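Local coordinates for protein uncharacterized HTH-type transcriptional regulator Rv2887 (Mycobacterium tuberculosis, PDB 5HSM) that represses transcription of a methyltransferase gene and several others by binding promoter DNA as a homodimer, and binds salicylate, para-aminosalicylic acid and gemfibrozil, at residues P57-L62 and R126-V131; R63-S68 and A114-R119. All coordinates share one frame; numbering follows the deposited sequence.

Interaction 1 of 2, residues P57-L62 and R126-V131; sequences PEFVCL and RAEAVV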
loop_
_atom_site.group_PDB
_atom_site.type_symbol
_atom_site.label_atom_id
_atom_site.label_comp_id
_atom_site.label_asym_id
_atom_site.label_seq_id
_atom_site.Cartn_x
_atom_site.Cartn_y
_atom_site.Cartn_z
ATOM N N PRO A 57 5.662 0.633 -11.114
ATOM C CA PRO A 57 5.947 -0.810 -11.035
ATOM C C PRO A 57 7.189 -1.248 -11.832
ATOM O O PRO A 57 7.937 -2.149 -11.411
ATOM C CB PRO A 57 4.683 -1.442 -11.622
ATOM C CG PRO A 57 3.616 -0.419 -11.412
ATOM C CD PRO A 57 4.294 0.888 -11.613
ATOM N N GLU A 58 7.414 -0.610 -12.978
ATOM C CA GLU A 58 8.625 -0.862 -13.754
ATOM C C GLU A 58 9.869 -0.512 -12.960
ATOM O O GLU A 58 10.843 -1.275 -12.946
ATOM C CB GLU A 58 8.596 -0.071 -15.075
ATOM C CG GLU A 58 7.635 -0.677 -16.078
ATOM C CD GLU A 58 7.294 0.255 -17.237
ATOM O OE1 GLU A 58 7.866 1.365 -17.319
ATOM O OE2 GLU A 58 6.440 -0.138 -18.062
ATOM N N PHE A 59 9.845 0.641 -12.293
ATOM C CA PHE A 59 10.968 1.012 -11.447
ATOM C C PHE A 59 11.194 0.007 -10.311
ATOM O O PHE A 59 12.324 -0.380 -10.037
ATOM C CB PHE A 59 10.781 2.399 -10.849
ATOM C CG PHE A 59 11.800 2.716 -9.809
ATOM C CD1 PHE A 59 13.143 2.819 -10.151
ATOM C CD2 PHE A 59 11.434 2.868 -8.486
ATOM C CE1 PHE A 59 14.100 3.086 -9.181
ATOM C CE2 PHE A 59 12.378 3.137 -7.511
ATOM C CZ PHE A 59 13.714 3.253 -7.860
ATOM N N VAL A 60 10.122 -0.405 -9.649
ATOM C CA VAL A 60 10.244 -1.387 -8.562
ATOM C C VAL A 60 10.911 -2.686 -9.059
ATOM O O VAL A 60 11.858 -3.204 -8.430
ATOM C CB VAL A 60 8.867 -1.671 -7.940
ATOM C CG1 VAL A 60 8.933 -2.841 -6.973
ATOM C CG2 VAL A 60 8.358 -0.414 -7.209
ATOM N N CYS A 61 10.450 -3.189 -10.203
ATOM C CA CYS A 61 11.061 -4.369 -10.824
ATOM C C CYS A 61 12.547 -4.157 -11.143
ATOM O O CYS A 61 13.404 -4.968 -10.778
ATOM C CB CYS A 61 10.310 -4.745 -12.104
ATOM S SG CYS A 61 11.011 -6.142 -13.018
ATOM N N LEU A 62 12.838 -3.066 -11.850
ATOM C CA LEU A 62 14.210 -2.663 -12.159
ATOM C C LEU A 62 15.128 -2.651 -10.924
ATOM O O LEU A 62 16.236 -3.194 -10.944
ATOM C CB LEU A 62 14.179 -1.275 -12.816
ATOM C CG LEU A 62 15.372 -0.753 -13.611
ATOM C CD1 LEU A 62 15.649 -1.647 -14.808
ATOM C CD2 LEU A 62 15.089 0.670 -14.064
ATOM N N ARG A 126 20.000 5.953 -12.173
ATOM C CA ARG A 126 19.428 7.273 -12.427
ATOM C C ARG A 126 18.029 7.407 -11.804
ATOM O O ARG A 126 17.680 8.442 -11.213
ATOM C CB ARG A 126 19.355 7.553 -13.930
ATOM C CG ARG A 126 19.992 8.874 -14.337
ATOM C CD ARG A 126 21.415 8.685 -14.863
ATOM N NE ARG A 126 21.451 8.033 -16.174
ATOM C CZ ARG A 126 22.566 7.755 -16.851
ATOM N NH1 ARG A 126 23.755 8.069 -16.350
ATOM N NH2 ARG A 126 22.493 7.161 -18.034
ATOM N N ALA A 127 17.242 6.344 -11.931
ATOM C CA ALA A 127 15.871 6.333 -11.426
ATOM C C ALA A 127 15.845 6.395 -9.902
ATOM O O ALA A 127 15.022 7.109 -9.303
ATOM C CB ALA A 127 15.137 5.108 -11.933
ATOM N N GLU A 128 16.734 5.643 -9.254
ATOM C CA GLU A 128 16.781 5.712 -7.798
ATOM C C GLU A 128 17.076 7.153 -7.384
ATOM O O GLU A 128 16.459 7.681 -6.449
ATOM C CB GLU A 128 17.829 4.745 -7.220
ATOM C CG GLU A 128 18.075 4.918 -5.722
ATOM C CD GLU A 128 16.891 4.526 -4.831
ATOM O OE1 GLU A 128 16.983 4.789 -3.613
ATOM O OE2 GLU A 128 15.884 3.957 -5.320
ATOM N N ALA A 129 17.993 7.795 -8.102
ATOM C CA ALA A 129 18.300 9.190 -7.802
ATOM C C ALA A 129 17.080 10.122 -7.929
ATOM O O ALA A 129 16.816 10.944 -7.026
ATOM C CB ALA A 129 19.435 9.680 -8.706
ATOM N N VAL A 130 16.326 10.012 -9.025
ATOM C CA VAL A 130 15.166 10.912 -9.152
ATOM C C VAL A 130 14.081 10.600 -8.101
ATOM O O VAL A 130 13.360 11.498 -7.669
ATOM C CB VAL A 130 14.530 10.895 -10.576
ATOM C CG1 VAL A 130 15.618 10.991 -11.663
ATOM C CG2 VAL A 130 13.638 9.690 -10.776
ATOM N N VAL A 131 13.975 9.343 -7.674
ATOM C CA VAL A 131 13.007 9.009 -6.622
ATOM C C VAL A 131 13.424 9.621 -5.270
ATOM O O VAL A 131 12.589 10.172 -4.541
ATOM C CB VAL A 131 12.834 7.489 -6.506
ATOM C CG1 VAL A 131 12.003 7.119 -5.284
ATOM C CG2 VAL A 131 12.176 6.944 -7.777
#

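Interaction 2 of 2, residues R63-S68 and A114-R119; sequences RMLSQS and ATLTAR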
loop_
_atom_site.group_PDB
_atom_site.type_symbol
_atom_site.label_atom_id
_atom_site.label_comp_id
_atom_site.label_asym_id
_atom_site.label_seq_id
_atom_site.Cartn_x
_atom_site.Cartn_y
_atom_site.Cartn_z
ATOM N N ARG A 63 14.657 -2.038 -9.844
ATOM C CA ARG A 63 15.447 -1.925 -8.631
ATOM C C ARG A 63 15.688 -3.300 -7.998
ATOM O O ARG A 63 16.807 -3.615 -7.548
ATOM C CB ARG A 63 14.756 -0.984 -7.637
ATOM C CG ARG A 63 15.536 -0.785 -6.361
ATOM C CD ARG A 63 15.322 0.596 -5.792
ATOM N NE ARG A 63 16.208 0.859 -4.661
ATOM C CZ ARG A 63 17.499 1.173 -4.774
ATOM N NH1 ARG A 63 18.074 1.261 -5.969
ATOM N NH2 ARG A 63 18.219 1.400 -3.684
ATOM N N MET A 64 14.642 -4.124 -7.986
ATOM C CA MET A 64 14.759 -5.478 -7.443
ATOM C C MET A 64 15.800 -6.301 -8.208
ATOM O O MET A 64 16.613 -7.020 -7.615
ATOM C CB MET A 64 13.408 -6.191 -7.478
ATOM C CG MET A 64 12.442 -5.724 -6.416
ATOM S SD MET A 64 11.024 -6.820 -6.261
ATOM C CE MET A 64 10.216 -6.586 -7.834
ATOM N N LEU A 65 15.764 -6.194 -9.531
ATOM C CA LEU A 65 16.732 -6.895 -10.372
ATOM C C LEU A 65 18.152 -6.325 -10.291
ATOM O O LEU A 65 19.133 -7.053 -10.489
ATOM C CB LEU A 65 16.260 -6.890 -11.823
ATOM C CG LEU A 65 15.201 -7.945 -12.131
ATOM C CD1 LEU A 65 14.736 -7.814 -13.573
ATOM C CD2 LEU A 65 15.781 -9.329 -11.884
ATOM N N SER A 66 18.286 -5.035 -10.011
ATOM C CA SER A 66 19.631 -4.499 -9.828
ATOM C C SER A 66 20.202 -5.013 -8.514
ATOM O O SER A 66 21.408 -5.216 -8.387
ATOM C CB SER A 66 19.640 -2.973 -9.844
ATOM O OG SER A 66 19.038 -2.462 -8.680
ATOM N N GLN A 67 19.335 -5.223 -7.532
ATOM C CA GLN A 67 19.812 -5.720 -6.235
ATOM C C GLN A 67 19.894 -7.252 -6.160
ATOM O O GLN A 67 20.540 -7.822 -5.259
ATOM C CB GLN A 67 18.916 -5.174 -5.119
ATOM C CG GLN A 67 19.183 -3.704 -4.820
ATOM C CD GLN A 67 18.127 -3.054 -3.947
ATOM O OE1 GLN A 67 17.080 -3.639 -3.663
ATOM N NE2 GLN A 67 18.402 -1.831 -3.511
ATOM N N SER A 68 19.251 -7.926 -7.105
ATOM C CA SER A 68 19.233 -9.381 -7.096
ATOM C C SER A 68 19.146 -9.973 -8.505
ATOM O O SER A 68 18.100 -10.481 -8.900
ATOM C CB SER A 68 18.063 -9.878 -6.243
ATOM O OG SER A 68 18.193 -11.255 -5.968
ATOM N N ALA A 114 15.490 -13.256 -14.937
ATOM C CA ALA A 114 15.687 -11.984 -15.630
ATOM C C ALA A 114 16.914 -11.250 -15.107
ATOM O O ALA A 114 17.291 -11.375 -13.936
ATOM C CB ALA A 114 14.455 -11.104 -15.502
ATOM N N THR A 115 17.534 -10.485 -15.990
ATOM C CA THR A 115 18.710 -9.705 -15.645
ATOM C C THR A 115 18.652 -8.343 -16.299
ATOM O O THR A 115 17.953 -8.149 -17.297
ATOM C CB THR A 115 20.016 -10.393 -16.090
ATOM O OG1 THR A 115 19.958 -10.670 -17.496
ATOM C CG2 THR A 115 20.230 -11.684 -15.333
ATOM N N LEU A 116 19.408 -7.407 -15.746
ATOM C CA LEU A 116 19.528 -6.093 -16.352
ATOM C C LEU A 116 20.666 -6.064 -17.365
ATOM O O LEU A 116 21.684 -6.755 -17.206
ATOM C CB LEU A 116 19.777 -5.036 -15.287
ATOM C CG LEU A 116 18.778 -4.944 -14.137
ATOM C CD1 LEU A 116 19.093 -3.688 -13.354
ATOM C CD2 LEU A 116 17.355 -4.905 -14.693
ATOM N N THR A 117 20.486 -5.235 -18.389
ATOM C CA THR A 117 21.534 -4.902 -19.352
ATOM C C THR A 117 22.371 -3.767 -18.783
ATOM O O THR A 117 22.035 -3.223 -17.727
ATOM C CB THR A 117 20.927 -4.447 -20.682
ATOM O OG1 THR A 117 20.107 -3.295 -20.438
ATOM C CG2 THR A 117 20.062 -5.542 -21.278
ATOM N N ALA A 118 23.433 -3.373 -19.485
ATOM C CA ALA A 118 24.182 -2.181 -19.089
ATOM C C ALA A 118 23.252 -0.954 -18.998
ATOM O O ALA A 118 23.298 -0.178 -18.031
ATOM C CB ALA A 118 25.339 -1.919 -20.072
ATOM N N ARG A 119 22.395 -0.802 -20.003
ATOM C CA ARG A 119 21.426 0.293 -20.024
ATOM C C ARG A 119 20.477 0.209 -18.836
ATOM O O ARG A 119 20.132 1.224 -18.220
ATOM C CB ARG A 119 20.630 0.279 -21.328
ATOM C CG ARG A 119 19.560 1.367 -21.411
ATOM C CD ARG A 119 18.836 1.332 -22.750
ATOM N NE ARG A 119 19.760 1.500 -23.869
ATOM C CZ ARG A 119 19.376 1.666 -25.130
ATOM N NH1 ARG A 119 18.081 1.689 -25.428
ATOM N NH2 ARG A 119 20.282 1.811 -26.088
#

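Interaction 1 of 2, residues P57-L62 and R126-V131
F59 and A127 mark the closest backbone approach, CA to CA 7.2 Å, between two helical segments whose axes pass 10.8 Å apart at a signed crossing angle of -123°. That spacing is bridged largely by one side chain, the ring of F59, which supplies about half of the 174 Å² buried. With CG anti to the backbone N, the ring reaches across to helix 118-139 and meets A127, E128 and V131, the first and last of which lie one helical turn apart. The methyl CB of A127 comes obliquely to the ring, 3.5 Å from CD1 of F59. Over one face lies V131: its CG2 stands 4.1 Å from the F59 ring centroid and 24° off the ring normal, a CH-pi contact displaced toward the rim beside CE2. E128 approaches differently, its OE2 lying at the ring edge, in plane, 3.4 Å from CZ of F59. A bend at chi2 turns this carboxylate back toward the ring, and the two planes are only 18° apart, an arrangement that would let the oxygen face the electropositive rim. OE2 is also salt-bridged to R63, and OE1 to R132. L49 of helix 29-49 and A25 of the second subunit also pack on F59. This is a buried helix-helix junction of the MarR fold, joining helix 56-67 to helix 118-139 beside salicylate-binding R63.

Interaction 2 of 2, residues R63-S68 and A114-R119
L65 and L116 form the centre of an apolar contact between the C-terminal end of helix 56-67 and the extended segment that leads into helix 118-139; L65 and T115 have the closest CA pair, 6.3 Å apart. The evidence for packing is a set of van der Waals contacts, nearly all between carbons, with no hydrogen bond between the segments. The two leucine side chains run obliquely to each other, CD2 of L116 lying 3.7 Å from CB of L65. L116 carries CG anti to its carbonyl carbon (chi1 -55°), and its two methyls divide the work: CD2 lies against L65, while CD1 meets CB of S66 at 3.6 Å. Both methyls of L65 reach A114. Its CD1 is 3.8 Å from CB of A114, and its CD2 touches the backbone instead, 3.3 Å from O of A114.

The hydrogen bonds near the contact lie within each segment or run to residues beyond it. S66 OG folds back to donate to O of R63 at 2.8 Å, with a C=O...donor angle of 118° and the hydroxyl tilted 25° from the carbonyl plane. Q67 N reaches O of R63 from the same face, so two donors grip that oxygen while CB of S66 remains in the contact with L116. At the other segment, T117 is the N-cap of helix 118-139, its OG1 bonded to N of G120.

Backbone bonds place A114 beside G70 and L71, and T115 and T117 beside A101 and A99, respectively. L76 of helix 73-79 and L91 of helix 84-96 pack on L65, with L91 also touching A114, while A124 of helix 118-139 packs on S66.

Interactions 1 and 2 use successive segments of helix 56-67, and their centres lie 11 Å apart; along the chain, interaction 2 is nested inside the loop closed by interaction 1. Two direct contacts join them. L62 CD1 packs 3.7 Å from L116 CD2, extending the apolar contact between the pairs, and E128 OE2 forms a 3.2 Å salt bridge with R63 NE. R63 binds salicylate, and its NH2 is also salt-bridged to D27 of the second subunit. Interaction 1 therefore borders the ligand site: the V131 side chain is about 6 Å from that of D135, the other salicylate-binding residue. R63, though part of segment 63-68, points away from segment 114-119, so the leucine packing of interaction 2 is apart from the site.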